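Local coordinates for DsbA family protein (Salmonella typhimurium, PDB 7JVE), which acts as a trimeric thioredoxin-like enzyme with both thiol oxidase and disulfide isomerase activities, at residues F90-S95 against N155-T160; G132-V137 against H170-L175. One frame throughout, in Å; residues are numbered along the deposited sequence.

From the N terminus, the chain passes through a series of helices and edge strand 76-77 before central strand 84-90, whose end runs into segment 90-95, the first half of contact 1. Contact 1 closes a loop of 59 residues when helix 147-159 packs on segment 90-95. Before it closes, helix 128-145 has already supplied 132-137, the first half of contact 2, and helix 169-176 completes that contact after 32 intervening residues. The two contacts therefore cross, their segments alternating along the chain. Contact 1 ties the end of the central strand and the redox-active loop to the helical part of the fold; contact 2 pairs two of its helices. Leu157 and Tyr92 both touch Ala134, joining the two contacts.

Contact 1 of 2, residues F90-S95 against N155-T160; sequences FDYQCS and NALYAT
Tyr92 and Tyr158 hold the strand-to-helix loop 90-95 against helix 147-159, and the packing is densest around the Tyr92 ring. Leu157, with CG anti to its backbone N (chi1 -167°), lays CD2 almost centrally over one face of that ring, 3.5 Å from its centroid, a CH-pi contact. On the opposite face Phe90 CE2 sits nearer the rim, so the ring is held from both sides. Tyr92 in turn presents its edge, through CD1, to a face of Tyr158 in a T-shaped pair with centroids 5.2 Å apart and planes at 62°. Tyr158 reaches on along the loop: Tyr92 O lies 3.4 Å from its CE1, and its OH comes within 3.3 Å of Phe90 CD2 while giving a weak hydrogen bond to Asp91 O. The same carbonyl accepts from Cys94 N across the type I turn, and Gln93 N donates to Asp91 OD1 at 2.8 Å, an Asx turn that shapes the loop. His154 adds its ring to this aromatic group. The looser side lies farther along segment 155-160, where exposed Ala159 and partly exposed Thr160 stay clear of the loop and Thr160 OG1 hydrogen-bonds back to Leu157 O, nearly along the C=O axis. At the far end of the turn, Cys94, disulfide-bonded to Cys97, occupies the N-cap of helix 95-110, as in the CxxC redox site of the thioredoxin fold.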
loop_
_atom_site.group_PDB
_atom_site.type_symbol
_atom_site.label_atom_id
_atom_site.label_comp_id
_atom_site.label_asym_id
_atom_site.label_seq_id
_atom_site.Cartn_x
_atom_site.Cartn_y
_atom_site.Cartn_z
ATOM N N PHE A 90 -22.774 6.312 -2.265
ATOM C CA PHE A 90 -22.325 5.532 -1.130
ATOM C C PHE A 90 -22.995 4.165 -1.181
ATOM O O PHE A 90 -24.067 3.990 -1.777
ATOM C CB PHE A 90 -22.654 6.223 0.198
ATOM C CG PHE A 90 -24.123 6.316 0.450
ATOM C CD1 PHE A 90 -24.870 7.338 -0.112
ATOM C CD2 PHE A 90 -24.778 5.331 1.178
ATOM C CE1 PHE A 90 -26.235 7.392 0.087
ATOM C CE2 PHE A 90 -26.133 5.394 1.388
ATOM C CZ PHE A 90 -26.862 6.421 0.846
ATOM N N ASP A 91 -22.321 3.200 -0.561
ATOM C CA ASP A 91 -22.809 1.848 -0.330
ATOM C C ASP A 91 -22.869 1.665 1.185
ATOM O O ASP A 91 -21.922 2.037 1.889
ATOM C CB ASP A 91 -21.855 0.843 -1.006
ATOM C CG ASP A 91 -22.268 -0.622 -0.847
ATOM O OD1 ASP A 91 -23.015 -0.989 0.097
ATOM O OD2 ASP A 91 -21.789 -1.427 -1.691
ATOM N N TYR A 92 -23.986 1.139 1.698
ATOM C CA TYR A 92 -24.061 0.956 3.142
ATOM C C TYR A 92 -22.979 0.010 3.670
ATOM O O TYR A 92 -22.618 0.100 4.848
ATOM C CB TYR A 92 -25.439 0.452 3.565
ATOM C CG TYR A 92 -26.501 1.527 3.565
ATOM C CD1 TYR A 92 -26.480 2.561 4.511
ATOM C CD2 TYR A 92 -27.518 1.522 2.622
ATOM C CE1 TYR A 92 -27.446 3.548 4.518
ATOM C CE2 TYR A 92 -28.501 2.515 2.615
ATOM C CZ TYR A 92 -28.458 3.525 3.562
ATOM O OH TYR A 92 -29.435 4.502 3.566
ATOM N N GLN A 93 -22.443 -0.885 2.841
ATOM C CA GLN A 93 -21.402 -1.799 3.294
ATOM C C GLN A 93 -19.996 -1.299 2.999
ATOM O O GLN A 93 -19.023 -1.999 3.279
ATOM C CB GLN A 93 -21.615 -3.176 2.681
ATOM C CG GLN A 93 -22.837 -3.833 3.242
ATOM C CD GLN A 93 -22.875 -5.298 2.949
ATOM O OE1 GLN A 93 -22.314 -6.104 3.705
ATOM N NE2 GLN A 93 -23.542 -5.672 1.849
ATOM N N CYS A 94 -19.865 -0.103 2.460
ATOM C CA CYS A 94 -18.564 0.546 2.370
ATOM C C CYS A 94 -18.098 0.961 3.763
ATOM O O CYS A 94 -18.711 1.831 4.394
ATOM C CB CYS A 94 -18.670 1.751 1.447
ATOM S SG CYS A 94 -17.171 2.638 1.346
ATOM N N SER A 95 -17.001 0.362 4.240
ATOM C CA SER A 95 -16.578 0.591 5.619
ATOM C C SER A 95 -16.117 2.030 5.857
ATOM O O SER A 95 -16.326 2.564 6.951
ATOM C CB SER A 95 -15.471 -0.399 6.025
ATOM O OG SER A 95 -14.277 -0.229 5.279
ATOM N N ASN A 155 -28.626 6.730 8.907
ATOM C CA ASN A 155 -27.628 6.651 9.967
ATOM C C ASN A 155 -27.792 5.384 10.795
ATOM O O ASN A 155 -26.799 4.787 11.236
ATOM C CB ASN A 155 -27.718 7.875 10.863
ATOM C CG ASN A 155 -27.296 9.139 10.152
ATOM O OD1 ASN A 155 -26.412 9.102 9.308
ATOM N ND2 ASN A 155 -27.930 10.262 10.484
ATOM N N ALA A 156 -29.037 4.959 11.031
ATOM C CA ALA A 156 -29.242 3.777 11.854
ATOM C C ALA A 156 -28.695 2.532 11.167
ATOM O O ALA A 156 -28.163 1.639 11.833
ATOM C CB ALA A 156 -30.729 3.606 12.175
ATOM N N LEU A 157 -28.797 2.473 9.841
ATOM C CA LEU A 157 -28.300 1.317 9.116
ATOM C C LEU A 157 -26.780 1.222 9.218
ATOM O O LEU A 157 -26.244 0.174 9.595
ATOM C CB LEU A 157 -28.781 1.381 7.671
ATOM C CG LEU A 157 -28.596 0.100 6.859
ATOM C CD1 LEU A 157 -29.111 -1.108 7.625
ATOM C CD2 LEU A 157 -29.274 0.224 5.488
ATOM N N TYR A 158 -26.070 2.307 8.890
ATOM C CA TYR A 158 -24.669 2.468 9.286
ATOM C C TYR A 158 -24.348 2.097 10.728
ATOM O O TYR A 158 -23.353 1.409 10.981
ATOM C CB TYR A 158 -24.234 3.907 8.980
ATOM C CG TYR A 158 -23.783 4.184 7.566
ATOM C CD1 TYR A 158 -23.243 3.170 6.782
ATOM C CD2 TYR A 158 -24.006 5.429 6.965
ATOM C CE1 TYR A 158 -22.791 3.426 5.498
ATOM C CE2 TYR A 158 -23.612 5.681 5.651
ATOM C CZ TYR A 158 -22.998 4.683 4.924
ATOM O OH TYR A 158 -22.582 4.927 3.610
ATOM N N ALA A 159 -25.162 2.540 11.690
ATOM C CA ALA A 159 -24.825 2.270 13.084
ATOM C C ALA A 159 -24.807 0.783 13.410
ATOM O O ALA A 159 -24.319 0.421 14.486
ATOM C CB ALA A 159 -25.787 2.986 14.037
ATOM N N THR A 160 -25.331 -0.092 12.543
ATOM C CA THR A 160 -25.105 -1.512 12.793
ATOM C C THR A 160 -23.620 -1.855 12.803
ATOM O O THR A 160 -23.239 -2.891 13.359
ATOM C CB THR A 160 -25.800 -2.404 11.762
ATOM O OG1 THR A 160 -25.237 -2.161 10.464
ATOM C CG2 THR A 160 -27.323 -2.200 11.765
#

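Contact 2 of 2, residues G132-V137 against H170-L175; sequences GLAARV and HDVYTL
Leu133 carries most of this helix-helix contact by inserting its two methyl branches beside Val172 and Tyr173. Its CD2 stands above the centre of the Tyr173 ring, 3.5 Å from the centroid and 13° off the normal, a CH-pi contact, while CD1 meets the ring atom CE1 at 3.5 Å. Leu133 CG lies 3.7 Å from Val172 CG1, the two side chains running antiparallel past one another. Val172 CG1, anti to its backbone N (chi1 176°), also reaches Ala134 CA at 4.0 Å and Val137 CG2 at 4.1 Å, so it lies among three residues of the facing helix. The segments run nearly parallel, their axes 14° apart in direction and 9.8 Å at closest approach, and they belong to the helical part that DsbA-type proteins add to the thioredoxin fold. Further out, helix 182-193 packs on Leu133 through Val188 and Gln192, and Lys189 makes a cation-pi contact with Tyr173. Trp153 of helix 147-159 touches Val137 and Leu175. Away from the interface, Asp171 OD1 is salt-bridged to Lys162 and Arg136 hydrogen-bonds to Gln192 OE1 and Ala196 O.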
loop_
_atom_site.group_PDB
_atom_site.type_symbol
_atom_site.label_atom_id
_atom_site.label_comp_id
_atom_site.label_asym_id
_atom_site.label_seq_id
_atom_site.Cartn_x
_atom_site.Cartn_y
_atom_site.Cartn_z
ATOM N N GLY A 132 -29.981 -3.254 -2.729
ATOM C CA GLY A 132 -31.316 -3.042 -3.263
ATOM C C GLY A 132 -32.377 -3.049 -2.181
ATOM O O GLY A 132 -33.294 -2.224 -2.194
ATOM N N LEU A 133 -32.283 -3.998 -1.245
ATOM C CA LEU A 133 -33.230 -4.050 -0.135
ATOM C C LEU A 133 -33.149 -2.793 0.715
ATOM O O LEU A 133 -34.179 -2.270 1.154
ATOM C CB LEU A 133 -32.980 -5.287 0.739
ATOM C CG LEU A 133 -33.889 -5.356 1.981
ATOM C CD1 LEU A 133 -35.368 -5.316 1.568
ATOM C CD2 LEU A 133 -33.623 -6.575 2.903
ATOM N N ALA A 134 -31.929 -2.312 0.996
ATOM C CA ALA A 134 -31.802 -1.120 1.823
ATOM C C ALA A 134 -32.350 0.098 1.099
ATOM O O ALA A 134 -32.928 0.985 1.733
ATOM C CB ALA A 134 -30.342 -0.892 2.237
ATOM N N ALA A 135 -32.207 0.138 -0.227
ATOM C CA ALA A 135 -32.784 1.230 -1.001
ATOM C C ALA A 135 -34.315 1.162 -1.014
ATOM O O ALA A 135 -34.976 2.204 -0.973
ATOM C CB ALA A 135 -32.202 1.234 -2.418
ATOM N N ARG A 136 -34.904 -0.048 -1.057
ATOM C CA ARG A 136 -36.367 -0.165 -0.993
ATOM C C ARG A 136 -36.912 0.411 0.309
ATOM O O ARG A 136 -37.881 1.183 0.300
ATOM C CB ARG A 136 -36.817 -1.619 -1.118
ATOM C CG ARG A 136 -36.722 -2.239 -2.495
ATOM C CD ARG A 136 -37.325 -3.661 -2.475
ATOM N NE ARG A 136 -37.053 -4.337 -3.736
ATOM C CZ ARG A 136 -37.683 -4.058 -4.874
ATOM N NH1 ARG A 136 -38.624 -3.120 -4.900
ATOM N NH2 ARG A 136 -37.369 -4.691 -5.982
ATOM N N VAL A 137 -36.315 0.018 1.445
ATOM C CA VAL A 137 -36.753 0.529 2.744
ATOM C C VAL A 137 -36.591 2.034 2.795
ATOM O O VAL A 137 -37.527 2.767 3.142
ATOM C CB VAL A 137 -35.972 -0.137 3.886
ATOM C CG1 VAL A 137 -36.474 0.402 5.236
ATOM C CG2 VAL A 137 -36.078 -1.649 3.803
ATOM N N HIS A 170 -31.421 -10.087 6.289
ATOM C CA HIS A 170 -32.019 -10.255 7.610
ATOM C C HIS A 170 -31.761 -9.051 8.508
ATOM O O HIS A 170 -32.664 -8.620 9.233
ATOM C CB HIS A 170 -31.492 -11.520 8.285
ATOM C CG HIS A 170 -31.961 -11.672 9.698
ATOM N ND1 HIS A 170 -33.237 -12.098 10.019
ATOM C CD2 HIS A 170 -31.341 -11.425 10.874
ATOM C CE1 HIS A 170 -33.379 -12.112 11.333
ATOM N NE2 HIS A 170 -32.243 -11.707 11.875
ATOM N N ASP A 171 -30.527 -8.510 8.489
ATOM C CA ASP A 171 -30.196 -7.334 9.300
ATOM C C ASP A 171 -31.030 -6.131 8.886
ATOM O O ASP A 171 -31.524 -5.372 9.726
ATOM C CB ASP A 171 -28.711 -6.967 9.166
ATOM C CG ASP A 171 -27.780 -7.968 9.811
ATOM O OD1 ASP A 171 -28.148 -8.579 10.841
ATOM O OD2 ASP A 171 -26.648 -8.132 9.274
ATOM N N VAL A 172 -31.136 -5.904 7.582
ATOM C CA VAL A 172 -31.893 -4.765 7.080
ATOM C C VAL A 172 -33.357 -4.882 7.488
ATOM O O VAL A 172 -33.944 -3.936 8.027
ATOM C CB VAL A 172 -31.717 -4.654 5.552
ATOM C CG1 VAL A 172 -32.569 -3.523 4.968
ATOM C CG2 VAL A 172 -30.246 -4.446 5.236
ATOM N N TYR A 173 -33.962 -6.057 7.262
ATOM C CA TYR A 173 -35.351 -6.255 7.659
ATOM C C TYR A 173 -35.529 -6.034 9.150
ATOM O O TYR A 173 -36.540 -5.466 9.587
ATOM C CB TYR A 173 -35.825 -7.664 7.319
ATOM C CG TYR A 173 -36.059 -7.946 5.866
ATOM C CD1 TYR A 173 -36.842 -7.113 5.093
ATOM C CD2 TYR A 173 -35.522 -9.080 5.279
ATOM C CE1 TYR A 173 -37.056 -7.392 3.772
ATOM C CE2 TYR A 173 -35.732 -9.370 3.978
ATOM C CZ TYR A 173 -36.507 -8.531 3.225
ATOM O OH TYR A 173 -36.711 -8.831 1.905
ATOM N N THR A 174 -34.571 -6.511 9.950
ATOM C CA THR A 174 -34.708 -6.425 11.397
ATOM C C THR A 174 -34.738 -4.974 11.844
ATOM O O THR A 174 -35.568 -4.584 12.664
ATOM C CB THR A 174 -33.574 -7.181 12.090
ATOM O OG1 THR A 174 -33.707 -8.580 11.836
ATOM C CG2 THR A 174 -33.626 -6.962 13.603
ATOM N N LEU A 175 -33.839 -4.154 11.309
ATOM C CA LEU A 175 -33.937 -2.726 11.578
ATOM C C LEU A 175 -35.202 -2.143 10.952
ATOM O O LEU A 175 -35.897 -1.336 11.585
ATOM C CB LEU A 175 -32.687 -2.000 11.072
ATOM C CG LEU A 175 -32.593 -0.491 11.356
ATOM C CD1 LEU A 175 -32.558 -0.164 12.860
ATOM C CD2 LEU A 175 -31.395 0.159 10.651
#